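Local coordinates for uncharacterized conserved protein of COG5135 (PDB 2I51), which binds flavin mononucleotide and is related to pyridoxamine 5'-phosphate oxidase, although its own substrate and reaction remain uncertain, at residues N53-I58 and I77-P82; T95-D100 and D105-R110; I111-E116 and F155-L160. One frame throughout, in Å; residues are numbered along the deposited sequence.

Contact 1: residues N53-I58 and I77-P82; sequences NQLRFI and ICWYFP. With FMN (flavin mononucleotide), chain C; FMN (flavin mononucleotide), chain P; EDO (1,2-ethanediol), chain H.
Leu-55 and Ile-77 meet tip to tip in the core of an FMN-binding split barrel, the fold of the pyridoxamine 5'-phosphate oxidase family. Strands 55-60 and 74-81 are not neighbours in the sheet: the CA atoms of Leu-55 and Ile-77 stand 10.4 Å apart, and branched apolar side chains span that distance. Leu-55 CD2 comes to 3.7 Å from Ile-77 CD1; Ile-77 is modelled in two conformers, and this meeting belongs to the one described here and may differ in the other. In this conformer Ile-77 holds CG1 between its backbone N and carbonyl carbon (chi1 60°), and the nearly straight continuation through chi2 (167°) sends CD1 out toward the leucine. The same methyl, Leu-55 CD2, approaches Trp-79 at CZ3 obliquely, at 4.2 Å. The broad indole suits this place because it can fill core volume while its one polar atom, NE1, is satisfied by the carbonyl of Ala-24. Phe-81, two residues along the strand, sets CZ 3.3 Å above one face of the Trp-79 ring, offset toward the rim.

Tyr-80, between these two residues, serves the dimer interface. Its CD1 lies 3.7 Å from C8M of one flavin (chain P), its CE1 is equally near C7M of that flavin, and its ring meets Tyr-26 of the second subunit. A serine at Tyr-80 would probably leave the flavin's two methyl groups without this aromatic neighbour and remove the ring that Tyr-26 of the second subunit meets. The other flavin (chain C), also bound by Thr-59 and Lys-65, is read at the pyrimidine end of its isoalloxazine by segment 53-58, through main chain: its N3 donates an almost straight hydrogen bond to Ile-58 O, 2.9 Å long.

Contact 2: residues T95-D100 and D105-R110; sequences TLISSD and DLQPAR. With EDO (1,2-ethanediol), chain L; EDO (1,2-ethanediol), chain M.
Gln-107 reaches from the first turn of its helix to the backbone of Ser-98, donating from NE2 to Ser-98 O over 2.9 Å. The bond is straight at both ends: 167° at the hydrogen, and almost in line with the C=O bond, with Ser-98 O close to the plane of the Gln-107 amide. NE2 also donates to a water that in turn donates a hydrogen bond to Asp-100 O, while the amide's OE1 accepts from Arg-110 NH1 at 3.0 Å in the carbonyl plane, on a lone pair. A glutamine, with a donor and an acceptor on one flat group, suits this double duty, and the grip at both ends should fix its flip.

With CG anti to the backbone N (chi1 176°) and the chain extended as far as NE, Arg-110 carries its guanidinium to the loop; Ser-98 O and Ser-99 N lie over one face of it, while NE bonds to Phe-155 O. Apolar contacts flank these polar ones: Ile-97 CG1 lies 3.9 Å from Leu-106 CB, and Ile-97 CG2 packs on Arg-110 CD.

Farther out, an ST turn shapes the loop, Asp-100 N donating to Ser-98 OG at 3.1 Å, and Ser-99 OG bonds to Pro-153 O. The contact thus joins the end of strand 86-97 to the start of helix 107-116; Leu-96 packs on helix 64-71, and Ala-109 on Leu-157 of strand 155-169.

Contact 3: residues I111-E116 and F155-L160; sequences IAMWQE and FCLLLL. With EDO (1,2-ethanediol), chain E.
The Phe-155 ring takes the benzo edge of Trp-114 over one of its faces and the side chain of Met-113 at its rim. Trp-114 CE3 stands 3.4 Å above the phenyl plane, displaced toward the CG and CD1 side, while Phe-155 CE1 lies in the plane of the indole. The pair is a T-shaped stack, imperfectly upright: the centroids of the phenyl and the six-membered indole ring are 4.8 Å apart and the planes meet at 64°. Met-113 CG, in the plane of the phenyl, touches CZ at 3.8 Å. A second aromatic, Phe-125, also meets Phe-155 edge-to-face.

These rings sit where helix 107-116 covers strand 155-169 of the split-barrel sheet. The axes of segments 111-116 and 155-160 approach to 8.6 Å, with their directions at 111°, and large apolar groups fill the interface, with no hydrogen bond between these two segments. Trp-114 carries its ring to Phe-155 at the start of the strand by holding CG anti to its own backbone N (chi1 178°), and its NE1 finds Asp-147 O, a buried donor given an acceptor.

Met-113, present as selenomethionine, also lays CG against Leu-157 CD1 at 4.0 Å. Its chain then bends twice and carries the selenium end away, toward Arg-56 and Ile-58 of strand 55-60; an unbranched, flexible side chain suits such a bent path. On the outer side of the helix, an ethanediol, probably from the crystallisation liquor, donates from O2 to Gln-115 OE1 and from O1 to Glu-116 OE2, each over 2.6 Å.

Contacts 2 and 3 are successive turns of helix 107-116 laid on neighbouring strands, with centres about 7 Å apart; Ile-97 N and Leu-157 O, 2.8 Å apart, probably form one of the sheet bonds between them. Contact 1, centred about 15 Å from contact 3, lies across the sheet: Phe-57 O and Leu-158 N at 2.8 Å probably bond strand 55-60 to strand 155-169, and Arg-56 NH1 makes a salt bridge to Glu-116 OE1 at 2.9 Å. Contact 1 alone touches the flavins, one on each segment. Phe-155 of contact 3 has its side chain about 9 Å from an FMN, and Ser-98 of contact 2 about 13 Å.

Contact 1: residues N53-I58 and I77-P82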
loop_
_atom_site.group_PDB
_atom_site.type_symbol
_atom_site.label_atom_id
_atom_site.label_comp_id
_atom_site.label_asym_id
_atom_site.label_seq_id
_atom_site.Cartn_x
_atom_site.Cartn_y
_atom_site.Cartn_z
ATOM N N ASN A 53 -5.789 -20.670 5.330
ATOM C CA ASN A 53 -5.833 -19.242 5.678
ATOM C C ASN A 53 -5.018 -18.373 4.692
ATOM O O ASN A 53 -4.733 -17.185 4.953
ATOM C CB ASN A 53 -5.341 -19.024 7.105
ATOM C CG ASN A 53 -6.229 -19.670 8.118
ATOM O OD1 ASN A 53 -7.398 -19.323 8.244
ATOM N ND2 ASN A 53 -5.701 -20.696 8.815
ATOM N N GLN A 54 -4.714 -18.916 3.523
ATOM C CA GLN A 54 -4.000 -18.173 2.484
ATOM C C GLN A 54 -4.922 -17.324 1.659
ATOM O O GLN A 54 -5.990 -17.737 1.239
ATOM C CB GLN A 54 -3.226 -19.102 1.589
ATOM C CG GLN A 54 -2.231 -19.910 2.392
ATOM C CD GLN A 54 -0.974 -20.268 1.610
ATOM O OE1 GLN A 54 -0.308 -19.399 1.106
ATOM N NE2 GLN A 54 -0.595 -21.528 1.627
ATOM N N LEU A 55 -4.478 -16.110 1.383
ATOM C CA LEU A 55 -5.208 -15.196 0.471
ATOM C C LEU A 55 -4.743 -15.378 -0.967
ATOM O O LEU A 55 -3.522 -15.524 -1.196
ATOM C CB LEU A 55 -4.930 -13.733 0.865
ATOM C CG LEU A 55 -5.423 -13.271 2.232
ATOM C CD1 LEU A 55 -4.571 -13.797 3.440
ATOM C CD2 LEU A 55 -5.369 -11.735 2.218
ATOM N N ARG A 56 -5.696 -15.337 -1.900
ATOM C CA ARG A 56 -5.462 -15.503 -3.343
ATOM C C ARG A 56 -5.458 -14.194 -4.077
ATOM O O ARG A 56 -6.335 -13.337 -3.887
ATOM C CB ARG A 56 -6.568 -16.374 -3.979
ATOM C CG ARG A 56 -6.721 -17.704 -3.422
ATOM C CD ARG A 56 -7.616 -18.570 -4.323
ATOM N NE ARG A 56 -8.931 -17.992 -4.528
ATOM C CZ ARG A 56 -9.851 -18.459 -5.366
ATOM N NH1 ARG A 56 -9.654 -19.579 -6.090
ATOM N NH2 ARG A 56 -10.991 -17.794 -5.510
ATOM N N PHE A 57 -4.474 -14.064 -4.992
ATOM C CA PHE A 57 -4.397 -12.979 -5.945
ATOM C C PHE A 57 -3.927 -13.597 -7.275
ATOM O O PHE A 57 -3.432 -14.742 -7.290
ATOM C CB PHE A 57 -3.350 -11.970 -5.501
ATOM C CG PHE A 57 -3.536 -11.511 -4.090
ATOM C CD1 PHE A 57 -4.379 -10.476 -3.824
ATOM C CD2 PHE A 57 -2.892 -12.132 -3.065
ATOM C CE1 PHE A 57 -4.589 -10.069 -2.520
ATOM C CE2 PHE A 57 -3.049 -11.721 -1.758
ATOM C CZ PHE A 57 -3.931 -10.671 -1.502
ATOM N N ILE A 58 -4.031 -12.817 -8.338
ATOM C CA ILE A 58 -3.455 -13.178 -9.629
ATOM C C ILE A 58 -2.494 -12.100 -10.064
ATOM O O ILE A 58 -2.639 -10.919 -9.670
ATOM C CB ILE A 58 -4.548 -13.413 -10.694
ATOM C CG1 ILE A 58 -5.231 -12.127 -11.137
ATOM C CG2 ILE A 58 -5.502 -14.490 -10.215
ATOM C CD1 ILE A 58 -6.354 -12.283 -12.211
ATOM N N ILE A 77 0.831 -6.949 3.224
ATOM C CA ILE A 77 -0.292 -6.239 2.659
ATOM C C ILE A 77 -0.835 -5.235 3.678
ATOM O O ILE A 77 -0.721 -5.403 4.898
ATOM C CB ILE A 77 -1.372 -7.170 2.134
ATOM C CG1 ILE A 77 -1.893 -8.052 3.280
ATOM C CG2 ILE A 77 -0.859 -7.950 0.893
ATOM C CD1 ILE A 77 -3.186 -8.803 2.925
ATOM N N CYS A 78 -1.377 -4.138 3.157
ATOM C CA CYS A 78 -2.142 -3.201 3.941
ATOM C C CYS A 78 -3.470 -3.114 3.261
ATOM O O CYS A 78 -3.566 -2.885 2.061
ATOM C CB CYS A 78 -1.462 -1.860 4.000
ATOM S SG CYS A 78 -2.332 -0.695 5.058
ATOM N N TRP A 79 -4.521 -3.309 4.052
ATOM C CA TRP A 79 -5.904 -3.414 3.546
ATOM C C TRP A 79 -6.792 -2.500 4.377
ATOM O O TRP A 79 -6.973 -2.732 5.582
ATOM C CB TRP A 79 -6.336 -4.827 3.658
ATOM C CG TRP A 79 -7.606 -5.220 2.921
ATOM C CD1 TRP A 79 -8.442 -4.439 2.161
ATOM C CD2 TRP A 79 -8.083 -6.569 2.804
ATOM N NE1 TRP A 79 -9.409 -5.250 1.565
ATOM C CE2 TRP A 79 -9.190 -6.542 1.926
ATOM C CE3 TRP A 79 -7.630 -7.795 3.279
ATOM C CZ2 TRP A 79 -9.881 -7.718 1.570
ATOM C CZ3 TRP A 79 -8.344 -8.929 2.998
ATOM C CH2 TRP A 79 -9.429 -8.874 2.138
ATOM N N TYR A 80 -7.302 -1.452 3.756
ATOM C CA TYR A 80 -8.139 -0.481 4.410
ATOM C C TYR A 80 -9.577 -0.615 3.942
ATOM O O TYR A 80 -9.867 -0.694 2.716
ATOM C CB TYR A 80 -7.630 0.982 4.184
ATOM C CG TYR A 80 -8.475 1.995 4.861
ATOM C CD1 TYR A 80 -8.532 2.033 6.252
ATOM C CD2 TYR A 80 -9.306 2.865 4.165
ATOM C CE1 TYR A 80 -9.365 2.893 6.929
ATOM C CE2 TYR A 80 -10.152 3.754 4.846
ATOM C CZ TYR A 80 -10.165 3.786 6.241
ATOM O OH TYR A 80 -10.990 4.616 6.923
ATOM N N PHE A 81 -10.498 -0.641 4.901
ATOM C CA PHE A 81 -11.934 -0.816 4.676
ATOM C C PHE A 81 -12.629 0.494 4.969
ATOM O O PHE A 81 -12.767 0.890 6.102
ATOM C CB PHE A 81 -12.454 -1.914 5.599
ATOM C CG PHE A 81 -12.073 -3.292 5.159
ATOM C CD1 PHE A 81 -12.844 -3.989 4.276
ATOM C CD2 PHE A 81 -10.902 -3.881 5.616
ATOM C CE1 PHE A 81 -12.491 -5.304 3.870
ATOM C CE2 PHE A 81 -10.517 -5.141 5.209
ATOM C CZ PHE A 81 -11.319 -5.877 4.365
ATOM N N PRO A 82 -13.046 1.213 3.907
ATOM C CA PRO A 82 -13.483 2.574 4.118
ATOM C C PRO A 82 -14.786 2.809 4.833
ATOM O O PRO A 82 -14.935 3.836 5.494
ATOM C CB PRO A 82 -13.511 3.166 2.697
ATOM C CG PRO A 82 -12.757 2.329 1.892
ATOM C CD PRO A 82 -12.903 0.899 2.479
HETATM N N1 FMN C . -2.063 -6.088 -10.764
HETATM C C2 FMN C . -1.974 -7.421 -10.613
HETATM O O2 FMN C . -0.950 -8.047 -10.907
HETATM N N3 FMN C . -3.033 -8.114 -10.061
HETATM C C4 FMN C . -4.195 -7.508 -9.687
HETATM O O4 FMN C . -5.116 -8.137 -9.044
HETATM C C4A FMN C . -4.301 -6.134 -9.837
HETATM N N5 FMN C . -5.466 -5.466 -9.499
HETATM C C5A FMN C . -5.433 -4.046 -9.489
HETATM C C6 FMN C . -6.541 -3.360 -9.041
HETATM C C7 FMN C . -6.594 -1.956 -9.028
HETATM C C7M FMN C . -7.706 -1.246 -8.301
HETATM C C8 FMN C . -5.491 -1.278 -9.545
HETATM C C8M FMN C . -5.382 0.236 -9.320
HETATM C C9 FMN C . -4.376 -1.971 -10.018
HETATM C C9A FMN C . -4.361 -3.358 -10.031
HETATM N N10 FMN C . -3.284 -4.067 -10.513
HETATM C C10 FMN C . -3.209 -5.419 -10.375
HETATM C "C1'" FMN C . -2.146 -3.369 -11.250
HETATM C "C2'" FMN C . -0.998 -3.175 -10.252
HETATM O "O2'" FMN C . -1.354 -2.193 -9.246
HETATM C "C3'" FMN C . 0.345 -2.814 -10.918
HETATM O "O3'" FMN C . 0.123 -1.692 -11.749
HETATM C "C4'" FMN C . 0.778 -4.016 -11.784
HETATM O "O4'" FMN C . 0.560 -5.292 -11.173
HETATM C "C5'" FMN C . 2.281 -3.881 -12.019
HETATM O "O5'" FMN C . 2.947 -3.894 -10.762
HETATM P P FMN C . 4.453 -4.341 -10.668
HETATM O O1P FMN C . 4.600 -5.798 -10.923
HETATM O O2P FMN C . 5.208 -3.512 -11.754
HETATM O O3P FMN C . 4.963 -3.893 -9.337
HETATM N N1 FMN P . -0.260 6.645 11.199
HETATM C C2 FMN P . 0.589 7.738 11.117
HETATM O O2 FMN P . 1.709 7.710 11.640
HETATM N N3 FMN P . 0.215 8.840 10.409
HETATM C C4 FMN P . -1.008 9.000 9.801
HETATM O O4 FMN P . -1.264 9.962 9.068
HETATM C C4A FMN P . -1.877 7.916 9.882
HETATM N N5 FMN P . -3.137 8.010 9.291
HETATM C C5A FMN P . -3.905 6.847 9.231
HETATM C C6 FMN P . -5.103 6.862 8.535
HETATM C C7 FMN P . -5.925 5.728 8.468
HETATM C C7M FMN P . -7.160 5.742 7.583
HETATM C C8 FMN P . -5.531 4.567 9.114
HETATM C C8M FMN P . -6.278 3.251 8.865
HETATM C C9 FMN P . -4.359 4.555 9.838
HETATM C C9A FMN P . -3.520 5.687 9.916
HETATM N N10 FMN P . -2.334 5.678 10.667
HETATM C C10 FMN P . -1.462 6.764 10.582
HETATM C "C1'" FMN P . -1.909 4.517 11.505
HETATM C "C2'" FMN P . -0.937 3.675 10.709
HETATM O "O2'" FMN P . -1.603 2.970 9.622
HETATM C "C3'" FMN P . -0.175 2.688 11.612
HETATM O "O3'" FMN P . -1.108 1.888 12.361
HETATM C "C4'" FMN P . 0.669 3.479 12.596
HETATM O "O4'" FMN P . 1.312 4.616 12.021
HETATM C "C5'" FMN P . 1.751 2.543 13.088
HETATM O "O5'" FMN P . 2.576 2.136 12.026
HETATM P P FMN P . 4.051 1.580 12.217
HETATM O O1P FMN P . 4.945 2.738 12.574
HETATM O O2P FMN P . 3.896 0.622 13.396
HETATM O O3P FMN P . 4.438 0.906 10.955
HETATM C C1 EDO H . -1.390 -22.955 9.883
HETATM O O1 EDO H . -0.311 -23.224 8.975
HETATM C C2 EDO H . -2.727 -23.218 9.210
HETATM O O2 EDO H . -3.065 -22.144 8.324
#

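Contact 2: residues T95-D100 and D105-R110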
loop_
_atom_site.group_PDB
_atom_site.type_symbol
_atom_site.label_atom_id
_atom_site.label_comp_id
_atom_site.label_asym_id
_atom_site.label_seq_id
_atom_site.Cartn_x
_atom_site.Cartn_y
_atom_site.Cartn_z
ATOM N N THR A 95 3.682 -17.410 -2.152
ATOM C CA THR A 95 3.924 -18.507 -3.086
ATOM C C THR A 95 3.430 -18.065 -4.471
ATOM O O THR A 95 2.283 -17.671 -4.595
ATOM C CB THR A 95 3.159 -19.767 -2.662
ATOM O OG1 THR A 95 3.473 -20.145 -1.311
ATOM C CG2 THR A 95 3.503 -20.964 -3.563
ATOM N N LEU A 96 4.273 -18.122 -5.477
ATOM C CA LEU A 96 3.930 -17.726 -6.822
ATOM C C LEU A 96 3.855 -19.001 -7.655
ATOM O O LEU A 96 4.848 -19.718 -7.798
ATOM C CB LEU A 96 5.004 -16.791 -7.382
ATOM C CG LEU A 96 4.723 -16.078 -8.701
ATOM C CD1 LEU A 96 3.548 -15.091 -8.652
ATOM C CD2 LEU A 96 5.992 -15.351 -9.179
ATOM N N ILE A 97 2.651 -19.305 -8.102
ATOM C CA ILE A 97 2.380 -20.516 -8.877
ATOM C C ILE A 97 2.145 -20.087 -10.324
ATOM O O ILE A 97 1.111 -19.495 -10.671
ATOM C CB ILE A 97 1.161 -21.297 -8.312
ATOM C CG1 ILE A 97 1.307 -21.550 -6.819
ATOM C CG2 ILE A 97 0.969 -22.667 -9.008
ATOM C CD1 ILE A 97 0.623 -20.570 -6.004
ATOM N N SER A 98 3.111 -20.409 -11.170
ATOM C CA SER A 98 3.116 -20.034 -12.590
ATOM C C SER A 98 2.977 -21.312 -13.402
ATOM O O SER A 98 2.527 -22.324 -12.879
ATOM C CB SER A 98 4.410 -19.309 -12.936
ATOM O OG SER A 98 5.511 -20.181 -12.782
ATOM N N SER A 99 3.420 -21.305 -14.649
ATOM C CA SER A 99 3.444 -22.536 -15.419
ATOM C C SER A 99 4.751 -23.300 -15.231
ATOM O O SER A 99 4.912 -24.389 -15.803
ATOM C CB SER A 99 3.242 -22.241 -16.909
ATOM O OG SER A 99 4.223 -21.315 -17.344
ATOM N N ASP A 100 5.696 -22.765 -14.469
ATOM C CA ASP A 100 6.912 -23.546 -14.197
ATOM C C ASP A 100 6.629 -24.706 -13.221
ATOM O O ASP A 100 5.509 -24.840 -12.731
ATOM C CB ASP A 100 8.060 -22.653 -13.772
ATOM C CG ASP A 100 7.999 -22.234 -12.355
ATOM O OD1 ASP A 100 7.238 -22.810 -11.535
ATOM O OD2 ASP A 100 8.764 -21.288 -12.047
ATOM N N ASP A 105 1.995 -29.373 -6.877
ATOM C CA ASP A 105 0.876 -29.648 -5.995
ATOM C C ASP A 105 -0.198 -28.572 -5.964
ATOM O O ASP A 105 -1.314 -28.845 -5.564
ATOM C CB ASP A 105 1.337 -29.926 -4.556
ATOM C CG ASP A 105 2.171 -28.780 -3.950
ATOM O OD1 ASP A 105 2.985 -28.146 -4.666
ATOM O OD2 ASP A 105 2.040 -28.544 -2.727
ATOM N N LEU A 106 0.138 -27.340 -6.368
ATOM C CA LEU A 106 -0.821 -26.265 -6.373
ATOM C C LEU A 106 -1.327 -25.939 -7.788
ATOM O O LEU A 106 -2.012 -24.932 -7.973
ATOM C CB LEU A 106 -0.200 -24.997 -5.755
ATOM C CG LEU A 106 -0.034 -25.108 -4.220
ATOM C CD1 LEU A 106 0.920 -24.079 -3.697
ATOM C CD2 LEU A 106 -1.424 -24.916 -3.593
ATOM N N GLN A 107 -0.980 -26.753 -8.767
ATOM C CA GLN A 107 -1.554 -26.488 -10.117
ATOM C C GLN A 107 -3.078 -26.530 -10.107
ATOM O O GLN A 107 -3.706 -25.700 -10.748
ATOM C CB GLN A 107 -0.940 -27.354 -11.196
ATOM C CG GLN A 107 0.494 -26.936 -11.499
ATOM C CD GLN A 107 0.625 -25.562 -12.085
ATOM O OE1 GLN A 107 -0.231 -25.140 -12.876
ATOM N NE2 GLN A 107 1.720 -24.838 -11.711
ATOM N N PRO A 108 -3.733 -27.509 -9.424
ATOM C CA PRO A 108 -5.177 -27.471 -9.401
ATOM C C PRO A 108 -5.734 -26.139 -8.873
ATOM O O PRO A 108 -6.743 -25.645 -9.413
ATOM C CB PRO A 108 -5.549 -28.665 -8.516
ATOM C CG PRO A 108 -4.397 -29.611 -8.693
ATOM C CD PRO A 108 -3.205 -28.748 -8.781
ATOM N N ALA A 109 -5.086 -25.538 -7.859
ATOM C CA ALA A 109 -5.521 -24.256 -7.363
ATOM C C ALA A 109 -5.368 -23.182 -8.404
ATOM O O ALA A 109 -6.195 -22.318 -8.543
ATOM C CB ALA A 109 -4.752 -23.873 -6.093
ATOM N N ARG A 110 -4.257 -23.194 -9.117
ATOM C CA ARG A 110 -4.034 -22.220 -10.192
ATOM C C ARG A 110 -5.063 -22.331 -11.317
ATOM O O ARG A 110 -5.588 -21.318 -11.808
ATOM C CB ARG A 110 -2.600 -22.375 -10.719
ATOM C CG ARG A 110 -2.214 -21.494 -11.932
ATOM C CD ARG A 110 -0.770 -21.660 -12.310
ATOM N NE ARG A 110 -0.459 -20.981 -13.561
ATOM C CZ ARG A 110 -0.334 -21.569 -14.749
ATOM N NH1 ARG A 110 -0.459 -22.892 -14.892
ATOM N NH2 ARG A 110 -0.114 -20.805 -15.815
HETATM C C1 EDO L . 7.664 -17.915 -4.228
HETATM O O1 EDO L . 8.451 -18.505 -3.186
HETATM C C2 EDO L . 7.127 -19.045 -5.083
HETATM O O2 EDO L . 6.247 -19.902 -4.409
HETATM C C1 EDO M . 2.735 -26.589 -15.003
HETATM O O1 EDO M . 4.044 -26.951 -14.535
HETATM C C2 EDO M . 2.117 -27.764 -15.743
HETATM O O2 EDO M . 1.784 -28.837 -14.846
HETATM O O HOH W 1 4.262 -25.794 -10.623
#

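Contact 3: residues I111-E116 and F155-L160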
loop_
_atom_site.group_PDB
_atom_site.type_symbol
_atom_site.label_atom_id
_atom_site.label_comp_id
_atom_site.label_asym_id
_atom_site.label_seq_id
_atom_site.Cartn_x
_atom_site.Cartn_y
_atom_site.Cartn_z
ATOM N N ILE A 111 -5.327 -23.559 -11.705
ATOM C CA ILE A 111 -6.300 -23.852 -12.778
ATOM C C ILE A 111 -7.707 -23.414 -12.348
ATOM O O ILE A 111 -8.449 -22.788 -13.103
ATOM C CB ILE A 111 -6.283 -25.352 -13.142
ATOM C CG1 ILE A 111 -4.925 -25.696 -13.748
ATOM C CG2 ILE A 111 -7.419 -25.661 -14.142
ATOM C CD1 ILE A 111 -4.495 -27.193 -13.660
ATOM N N ALA A 112 -8.108 -23.723 -11.102
ATOM C CA ALA A 112 -9.380 -23.300 -10.580
ATOM C C ALA A 112 -9.504 -21.792 -10.599
ATOM O O ALA A 112 -10.544 -21.260 -10.962
ATOM C CB ALA A 112 -9.583 -23.848 -9.132
HETATM N N MSE A 113 -8.463 -21.091 -10.145
HETATM C CA MSE A 113 -8.524 -19.637 -10.150
HETATM C C MSE A 113 -8.754 -19.095 -11.561
HETATM O O MSE A 113 -9.583 -18.205 -11.796
HETATM C CB MSE A 113 -7.270 -19.070 -9.538
HETATM C CG MSE A 113 -7.111 -17.558 -9.516
HETATM SE SE MSE A 113 -8.023 -16.713 -8.016
HETATM C CE MSE A 113 -9.591 -16.463 -8.898
ATOM N N TRP A 114 -7.962 -19.584 -12.509
ATOM C CA TRP A 114 -8.108 -19.185 -13.914
ATOM C C TRP A 114 -9.540 -19.334 -14.382
ATOM O O TRP A 114 -10.108 -18.461 -15.040
ATOM C CB TRP A 114 -7.190 -20.079 -14.794
ATOM C CG TRP A 114 -7.297 -19.786 -16.247
ATOM C CD1 TRP A 114 -7.920 -20.567 -17.191
ATOM C CD2 TRP A 114 -6.749 -18.676 -16.945
ATOM N NE1 TRP A 114 -7.761 -20.016 -18.430
ATOM C CE2 TRP A 114 -7.052 -18.849 -18.316
ATOM C CE3 TRP A 114 -6.046 -17.546 -16.554
ATOM C CZ2 TRP A 114 -6.653 -17.959 -19.274
ATOM C CZ3 TRP A 114 -5.641 -16.653 -17.541
ATOM C CH2 TRP A 114 -5.963 -16.869 -18.873
ATOM N N GLN A 115 -10.121 -20.494 -14.098
ATOM C CA GLN A 115 -11.462 -20.815 -14.545
ATOM C C GLN A 115 -12.547 -19.936 -13.892
ATOM O O GLN A 115 -13.598 -19.699 -14.519
ATOM C CB GLN A 115 -11.741 -22.280 -14.292
ATOM C CG GLN A 115 -10.902 -23.162 -15.219
ATOM C CD GLN A 115 -11.197 -24.620 -15.029
ATOM O OE1 GLN A 115 -12.051 -24.969 -14.202
ATOM N NE2 GLN A 115 -10.469 -25.495 -15.719
ATOM N N GLU A 116 -12.290 -19.483 -12.672
ATOM C CA GLU A 116 -13.225 -18.666 -11.927
ATOM C C GLU A 116 -13.238 -17.219 -12.360
ATOM O O GLU A 116 -14.167 -16.443 -12.013
ATOM C CB GLU A 116 -12.868 -18.780 -10.419
ATOM C CG GLU A 116 -13.204 -20.132 -9.870
ATOM C CD GLU A 116 -12.538 -20.553 -8.551
ATOM O OE1 GLU A 116 -11.850 -19.723 -7.932
ATOM O OE2 GLU A 116 -12.737 -21.740 -8.139
ATOM N N PHE A 155 0.067 -16.520 -16.743
ATOM C CA PHE A 155 -0.843 -16.424 -15.604
ATOM C C PHE A 155 -0.272 -17.052 -14.358
ATOM O O PHE A 155 0.087 -18.237 -14.376
ATOM C CB PHE A 155 -2.133 -17.179 -15.930
ATOM C CG PHE A 155 -3.111 -17.194 -14.777
ATOM C CD1 PHE A 155 -3.807 -16.031 -14.411
ATOM C CD2 PHE A 155 -3.394 -18.368 -14.081
ATOM C CE1 PHE A 155 -4.696 -16.042 -13.355
ATOM C CE2 PHE A 155 -4.253 -18.358 -13.002
ATOM C CZ PHE A 155 -4.927 -17.218 -12.659
ATOM N N CYS A 156 -0.243 -16.277 -13.249
ATOM C CA CYS A 156 0.146 -16.778 -11.961
ATOM C C CYS A 156 -0.950 -16.616 -10.947
ATOM O O CYS A 156 -1.667 -15.605 -10.915
ATOM C CB CYS A 156 1.260 -15.942 -11.403
ATOM S SG CYS A 156 2.707 -15.947 -12.364
ATOM N N LEU A 157 -1.061 -17.626 -10.097
ATOM C CA LEU A 157 -1.793 -17.549 -8.822
ATOM C C LEU A 157 -0.735 -17.171 -7.760
ATOM O O LEU A 157 0.325 -17.743 -7.655
ATOM C CB LEU A 157 -2.429 -18.893 -8.450
ATOM C CG LEU A 157 -3.040 -18.980 -7.037
ATOM C CD1 LEU A 157 -4.173 -17.989 -6.803
ATOM C CD2 LEU A 157 -3.545 -20.432 -6.801
ATOM N N LEU A 158 -1.041 -16.144 -7.011
ATOM C CA LEU A 158 -0.172 -15.660 -5.918
ATOM C C LEU A 158 -0.905 -15.893 -4.607
ATOM O O LEU A 158 -2.061 -15.440 -4.447
ATOM C CB LEU A 158 0.165 -14.206 -6.174
ATOM C CG LEU A 158 0.992 -13.492 -5.147
ATOM C CD1 LEU A 158 2.358 -14.187 -5.004
ATOM C CD2 LEU A 158 1.142 -12.001 -5.600
ATOM N N LEU A 159 -0.284 -16.625 -3.692
ATOM C CA LEU A 159 -0.837 -16.864 -2.347
ATOM C C LEU A 159 -0.018 -16.126 -1.311
ATOM O O LEU A 159 1.218 -16.179 -1.372
ATOM C CB LEU A 159 -0.785 -18.325 -2.032
ATOM C CG LEU A 159 -1.564 -19.223 -2.972
ATOM C CD1 LEU A 159 -1.264 -20.722 -2.590
ATOM C CD2 LEU A 159 -3.079 -18.954 -3.022
ATOM N N LEU A 160 -0.687 -15.535 -0.330
ATOM C CA LEU A 160 -0.066 -15.018 0.875
ATOM C C LEU A 160 -0.531 -15.825 2.076
ATOM O O LEU A 160 -1.737 -15.999 2.295
ATOM C CB LEU A 160 -0.435 -13.545 1.063
ATOM C CG LEU A 160 0.098 -12.976 2.388
ATOM C CD1 LEU A 160 1.555 -12.807 2.314
ATOM C CD2 LEU A 160 -0.613 -11.601 2.627
HETATM C C1 EDO E . -13.245 -23.287 -10.738
HETATM O O1 EDO E . -14.199 -23.328 -9.668
HETATM C C2 EDO E . -13.301 -24.584 -11.519
HETATM O O2 EDO E . -14.101 -24.343 -12.673
#